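Local coordinates for CSE1 (Thermus thermophilus, PDB 4AN8), which is a subunit of the Cascade ribonucleoprotein complex, which takes part in CRISPR adaptive immunity against viruses and plasmids, at residues L8-E16 and L95-H106. Sequence-based numbering, arbitrary orientation.
Sequences LEKFNLIDE and LNRFRDRFFLFH
K10 and F105 form a hydrogen-bonded pair in a short antiparallel bridge between strand 10-12 and the chain following helix 88-98. K10 N donates to F105 O and F105 N to K10 O; because L104 and F105 both face K10, the pairing contains a classic beta bulge. L104 N bonds F11 O. L13 N bonds F102 O with a nearly straight N-H...O angle of 171°.

The N12 side chain runs across the F103 ring. Its CB lies over the ring face as a CH-pi contact, and with CG anti to the backbone N (chi1 -165°) the amide is carried over the same ring, standing nearly upright on it with the planes 86° apart. OD1 accepts from I14 N at 2.8 Å, closing an Asx turn, while ND2 donates to R99 O at 3.0 Å. That carbonyl also receives F102 N, from the opposite face of its plane. N12 ND2 further stands 3.3 Å above the centre of the F103 ring. On the other face of this ring, E9 CG makes a CH-pi contact 3.7 Å from the F103 centroid.

From the same turn, I14 CG1 lies over a face of the F102 ring, which also meets W219 and F111. I14 CD1 ends 3.7 Å from F102 CD1. The same I14 CD1 also reaches L95 CD2 of helix 88-98 at 3.9 Å.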
loop_
_atom_site.group_PDB
_atom_site.type_symbol
_atom_site.label_atom_id
_atom_site.label_comp_id
_atom_site.label_asym_id
_atom_site.label_seq_id
_atom_site.Cartn_x
_atom_site.Cartn_y
_atom_site.Cartn_z
ATOM N N LEU A 8 -24.943 -23.471 8.670
ATOM C CA LEU A 8 -24.983 -23.448 7.206
ATOM C C LEU A 8 -24.856 -22.016 6.708
ATOM O O LEU A 8 -23.906 -21.671 6.034
ATOM C CB LEU A 8 -26.276 -24.089 6.687
ATOM C CG LEU A 8 -26.345 -25.623 6.714
ATOM C CD1 LEU A 8 -25.825 -26.205 8.024
ATOM C CD2 LEU A 8 -27.768 -26.097 6.448
ATOM N N GLU A 9 -25.836 -21.193 7.039
ATOM C CA GLU A 9 -25.731 -19.753 6.900
ATOM C C GLU A 9 -25.032 -19.273 8.174
ATOM O O GLU A 9 -25.578 -19.413 9.264
ATOM C CB GLU A 9 -27.135 -19.166 6.812
ATOM C CG GLU A 9 -27.217 -17.774 6.255
ATOM C CD GLU A 9 -28.633 -17.224 6.301
ATOM O OE1 GLU A 9 -29.144 -17.003 7.428
ATOM O OE2 GLU A 9 -29.230 -17.005 5.216
ATOM N N LYS A 10 -23.816 -18.746 8.063
ATOM C CA LYS A 10 -23.044 -18.420 9.267
ATOM C C LYS A 10 -22.052 -17.246 9.134
ATOM O O LYS A 10 -21.460 -17.028 8.076
ATOM C CB LYS A 10 -22.323 -19.665 9.778
ATOM C CG LYS A 10 -21.576 -19.429 11.067
ATOM C CD LYS A 10 -20.708 -20.627 11.434
ATOM C CE LYS A 10 -21.548 -21.824 11.872
ATOM N NZ LYS A 10 -20.666 -22.986 12.187
ATOM N N PHE A 11 -21.917 -16.486 10.224
ATOM C CA PHE A 11 -20.900 -15.454 10.384
ATOM C C PHE A 11 -21.005 -14.278 9.399
ATOM O O PHE A 11 -20.216 -14.129 8.463
ATOM C CB PHE A 11 -19.500 -16.059 10.381
ATOM C CG PHE A 11 -18.455 -15.170 11.028
ATOM C CD1 PHE A 11 -18.220 -15.226 12.409
ATOM C CD2 PHE A 11 -17.711 -14.272 10.262
ATOM C CE1 PHE A 11 -17.251 -14.390 13.015
ATOM C CE2 PHE A 11 -16.731 -13.444 10.858
ATOM C CZ PHE A 11 -16.510 -13.504 12.232
ATOM N N ASN A 12 -21.971 -13.420 9.656
ATOM C CA ASN A 12 -22.184 -12.259 8.835
ATOM C C ASN A 12 -21.152 -11.148 9.134
ATOM O O ASN A 12 -20.954 -10.738 10.286
ATOM C CB ASN A 12 -23.612 -11.755 9.033
ATOM C CG ASN A 12 -24.020 -10.786 7.970
ATOM O OD1 ASN A 12 -23.555 -9.645 7.955
ATOM N ND2 ASN A 12 -24.875 -11.228 7.048
ATOM N N LEU A 13 -20.495 -10.661 8.085
ATOM C CA LEU A 13 -19.434 -9.687 8.278
ATOM C C LEU A 13 -19.954 -8.307 8.647
ATOM O O LEU A 13 -19.181 -7.420 9.018
ATOM C CB LEU A 13 -18.540 -9.619 7.045
ATOM C CG LEU A 13 -17.880 -10.960 6.698
ATOM C CD1 LEU A 13 -17.253 -10.859 5.326
ATOM C CD2 LEU A 13 -16.853 -11.352 7.758
ATOM N N ILE A 14 -21.258 -8.109 8.540
ATOM C CA ILE A 14 -21.822 -6.821 8.936
ATOM C C ILE A 14 -21.988 -6.727 10.446
ATOM O O ILE A 14 -21.871 -5.643 11.008
ATOM C CB ILE A 14 -23.181 -6.557 8.292
ATOM C CG1 ILE A 14 -22.980 -6.329 6.795
ATOM C CG2 ILE A 14 -23.865 -5.361 8.980
ATOM C CD1 ILE A 14 -24.217 -6.497 5.957
ATOM N N ASP A 15 -22.214 -7.863 11.102
ATOM C CA ASP A 15 -22.561 -7.853 12.517
ATOM C C ASP A 15 -21.534 -8.491 13.452
ATOM O O ASP A 15 -21.505 -8.193 14.647
ATOM C CB ASP A 15 -23.924 -8.509 12.718
ATOM C CG ASP A 15 -25.001 -7.854 11.893
ATOM O OD1 ASP A 15 -25.232 -6.639 12.056
ATOM O OD2 ASP A 15 -25.621 -8.550 11.071
ATOM N N GLU A 16 -20.684 -9.355 12.924
ATOM C CA GLU A 16 -19.760 -10.081 13.789
ATOM C C GLU A 16 -18.415 -9.373 13.959
ATOM O O GLU A 16 -17.970 -8.616 13.092
ATOM C CB GLU A 16 -19.550 -11.508 13.275
ATOM C CG GLU A 16 -20.835 -12.294 13.098
ATOM C CD GLU A 16 -21.478 -12.704 14.418
ATOM O OE1 GLU A 16 -20.807 -12.648 15.473
ATOM O OE2 GLU A 16 -22.663 -13.092 14.397
ATOM N N LEU A 95 -26.866 -1.735 3.880
ATOM C CA LEU A 95 -26.472 -2.956 4.588
ATOM C C LEU A 95 -27.626 -3.971 4.779
ATOM O O LEU A 95 -27.428 -5.195 4.735
ATOM C CB LEU A 95 -25.847 -2.594 5.941
ATOM C CG LEU A 95 -24.464 -1.927 5.856
ATOM C CD1 LEU A 95 -23.882 -1.695 7.233
ATOM C CD2 LEU A 95 -23.497 -2.763 4.995
ATOM N N ASN A 96 -28.832 -3.461 5.002
ATOM C CA ASN A 96 -30.004 -4.320 5.123
ATOM C C ASN A 96 -30.342 -4.960 3.794
ATOM O O ASN A 96 -30.656 -6.142 3.735
ATOM C CB ASN A 96 -31.197 -3.540 5.672
ATOM C CG ASN A 96 -30.995 -3.125 7.115
ATOM O OD1 ASN A 96 -30.350 -3.833 7.891
ATOM N ND2 ASN A 96 -31.535 -1.972 7.481
ATOM N N ARG A 97 -30.250 -4.187 2.720
ATOM C CA ARG A 97 -30.483 -4.731 1.379
ATOM C C ARG A 97 -29.483 -5.831 0.956
ATOM O O ARG A 97 -29.865 -6.781 0.283
ATOM C CB ARG A 97 -30.496 -3.610 0.336
ATOM C CG ARG A 97 -30.646 -4.122 -1.102
ATOM C CD ARG A 97 -30.581 -2.989 -2.122
ATOM N NE ARG A 97 -31.785 -2.169 -2.061
ATOM C CZ ARG A 97 -31.873 -0.934 -2.536
ATOM N NH1 ARG A 97 -30.810 -0.377 -3.105
ATOM N NH2 ARG A 97 -33.022 -0.261 -2.443
ATOM N N PHE A 98 -28.203 -5.700 1.331
ATOM C CA PHE A 98 -27.199 -6.676 0.880
ATOM C C PHE A 98 -26.720 -7.639 1.958
ATOM O O PHE A 98 -25.879 -8.494 1.712
ATOM C CB PHE A 98 -26.047 -5.981 0.134
ATOM C CG PHE A 98 -26.483 -5.359 -1.164
ATOM C CD1 PHE A 98 -26.688 -6.152 -2.287
ATOM C CD2 PHE A 98 -26.754 -4.004 -1.243
ATOM C CE1 PHE A 98 -27.132 -5.596 -3.485
ATOM C CE2 PHE A 98 -27.192 -3.441 -2.413
ATOM C CZ PHE A 98 -27.384 -4.245 -3.547
ATOM N N ARG A 99 -27.314 -7.520 3.134
ATOM C CA ARG A 99 -26.967 -8.372 4.266
ATOM C C ARG A 99 -26.809 -9.852 3.897
ATOM O O ARG A 99 -25.885 -10.519 4.349
ATOM C CB ARG A 99 -28.012 -8.231 5.371
ATOM C CG ARG A 99 -27.787 -9.205 6.507
ATOM C CD ARG A 99 -28.805 -9.051 7.612
ATOM N NE ARG A 99 -28.774 -10.217 8.486
ATOM C CZ ARG A 99 -27.979 -10.326 9.541
ATOM N NH1 ARG A 99 -27.160 -9.331 9.850
ATOM N NH2 ARG A 99 -28.006 -11.420 10.288
ATOM N N ASP A 100 -27.703 -10.374 3.075
ATOM C CA ASP A 100 -27.622 -11.801 2.763
ATOM C C ASP A 100 -26.443 -12.163 1.862
ATOM O O ASP A 100 -26.213 -13.348 1.594
ATOM C CB ASP A 100 -28.941 -12.316 2.193
ATOM C CG ASP A 100 -30.052 -12.317 3.230
ATOM O OD1 ASP A 100 -29.790 -12.732 4.381
ATOM O OD2 ASP A 100 -31.180 -11.885 2.901
ATOM N N ARG A 101 -25.687 -11.157 1.422
ATOM C CA ARG A 101 -24.464 -11.409 0.655
ATOM C C ARG A 101 -23.175 -11.308 1.510
ATOM O O ARG A 101 -22.065 -11.490 1.000
ATOM C CB ARG A 101 -24.380 -10.489 -0.573
ATOM C CG ARG A 101 -25.497 -10.703 -1.629
ATOM C CD ARG A 101 -25.416 -12.050 -2.337
ATOM N NE ARG A 101 -24.182 -12.193 -3.112
ATOM C CZ ARG A 101 -24.036 -11.852 -4.394
ATOM N NH1 ARG A 101 -25.058 -11.351 -5.078
ATOM N NH2 ARG A 101 -22.860 -12.028 -5.000
ATOM N N PHE A 102 -23.325 -11.062 2.808
ATOM C CA PHE A 102 -22.163 -10.834 3.670
ATOM C C PHE A 102 -21.907 -11.937 4.667
ATOM O O PHE A 102 -21.119 -11.769 5.595
ATOM C CB PHE A 102 -22.285 -9.500 4.405
ATOM C CG PHE A 102 -21.873 -8.315 3.578
ATOM C CD1 PHE A 102 -22.785 -7.692 2.745
ATOM C CD2 PHE A 102 -20.553 -7.848 3.613
ATOM C CE1 PHE A 102 -22.416 -6.604 2.000
ATOM C CE2 PHE A 102 -20.161 -6.768 2.863
ATOM C CZ PHE A 102 -21.091 -6.132 2.060
ATOM N N PHE A 103 -22.564 -13.072 4.477
ATOM C CA PHE A 103 -22.240 -14.251 5.275
ATOM C C PHE A 103 -20.965 -14.899 4.751
ATOM O O PHE A 103 -20.794 -15.110 3.541
ATOM C CB PHE A 103 -23.386 -15.278 5.290
ATOM C CG PHE A 103 -24.592 -14.857 6.100
ATOM C CD1 PHE A 103 -24.651 -15.101 7.455
ATOM C CD2 PHE A 103 -25.684 -14.248 5.488
ATOM C CE1 PHE A 103 -25.768 -14.732 8.207
ATOM C CE2 PHE A 103 -26.809 -13.873 6.242
ATOM C CZ PHE A 103 -26.841 -14.125 7.596
ATOM N N LEU A 104 -20.070 -15.217 5.684
ATOM C CA LEU A 104 -18.823 -15.886 5.354
ATOM C C LEU A 104 -19.083 -17.315 4.860
ATOM O O LEU A 104 -18.361 -17.818 4.003
ATOM C CB LEU A 104 -17.905 -15.913 6.580
ATOM C CG LEU A 104 -16.459 -16.324 6.318
ATOM C CD1 LEU A 104 -15.805 -15.392 5.241
ATOM C CD2 LEU A 104 -15.643 -16.395 7.614
ATOM N N PHE A 105 -20.088 -17.973 5.435
ATOM C CA PHE A 105 -20.541 -19.305 4.983
ATOM C C PHE A 105 -22.021 -19.221 4.605
ATOM O O PHE A 105 -22.846 -18.673 5.353
ATOM C CB PHE A 105 -20.339 -20.374 6.065
ATOM C CG PHE A 105 -18.947 -20.414 6.614
ATOM C CD1 PHE A 105 -17.963 -21.164 5.993
ATOM C CD2 PHE A 105 -18.620 -19.679 7.750
ATOM C CE1 PHE A 105 -16.659 -21.191 6.494
ATOM C CE2 PHE A 105 -17.310 -19.697 8.284
ATOM C CZ PHE A 105 -16.327 -20.438 7.653
ATOM N N HIS A 106 -22.345 -19.747 3.429
ATOM C CA HIS A 106 -23.665 -19.572 2.853
ATOM C C HIS A 106 -23.850 -20.604 1.761
ATOM O O HIS A 106 -22.936 -20.842 0.974
ATOM C CB HIS A 106 -23.785 -18.169 2.274
ATOM C CG HIS A 106 -25.190 -17.739 2.026
ATOM N ND1 HIS A 106 -25.886 -18.087 0.887
ATOM C CD2 HIS A 106 -26.042 -16.999 2.778
ATOM C CE1 HIS A 106 -27.103 -17.571 0.942
ATOM N NE2 HIS A 106 -27.223 -16.907 2.080
#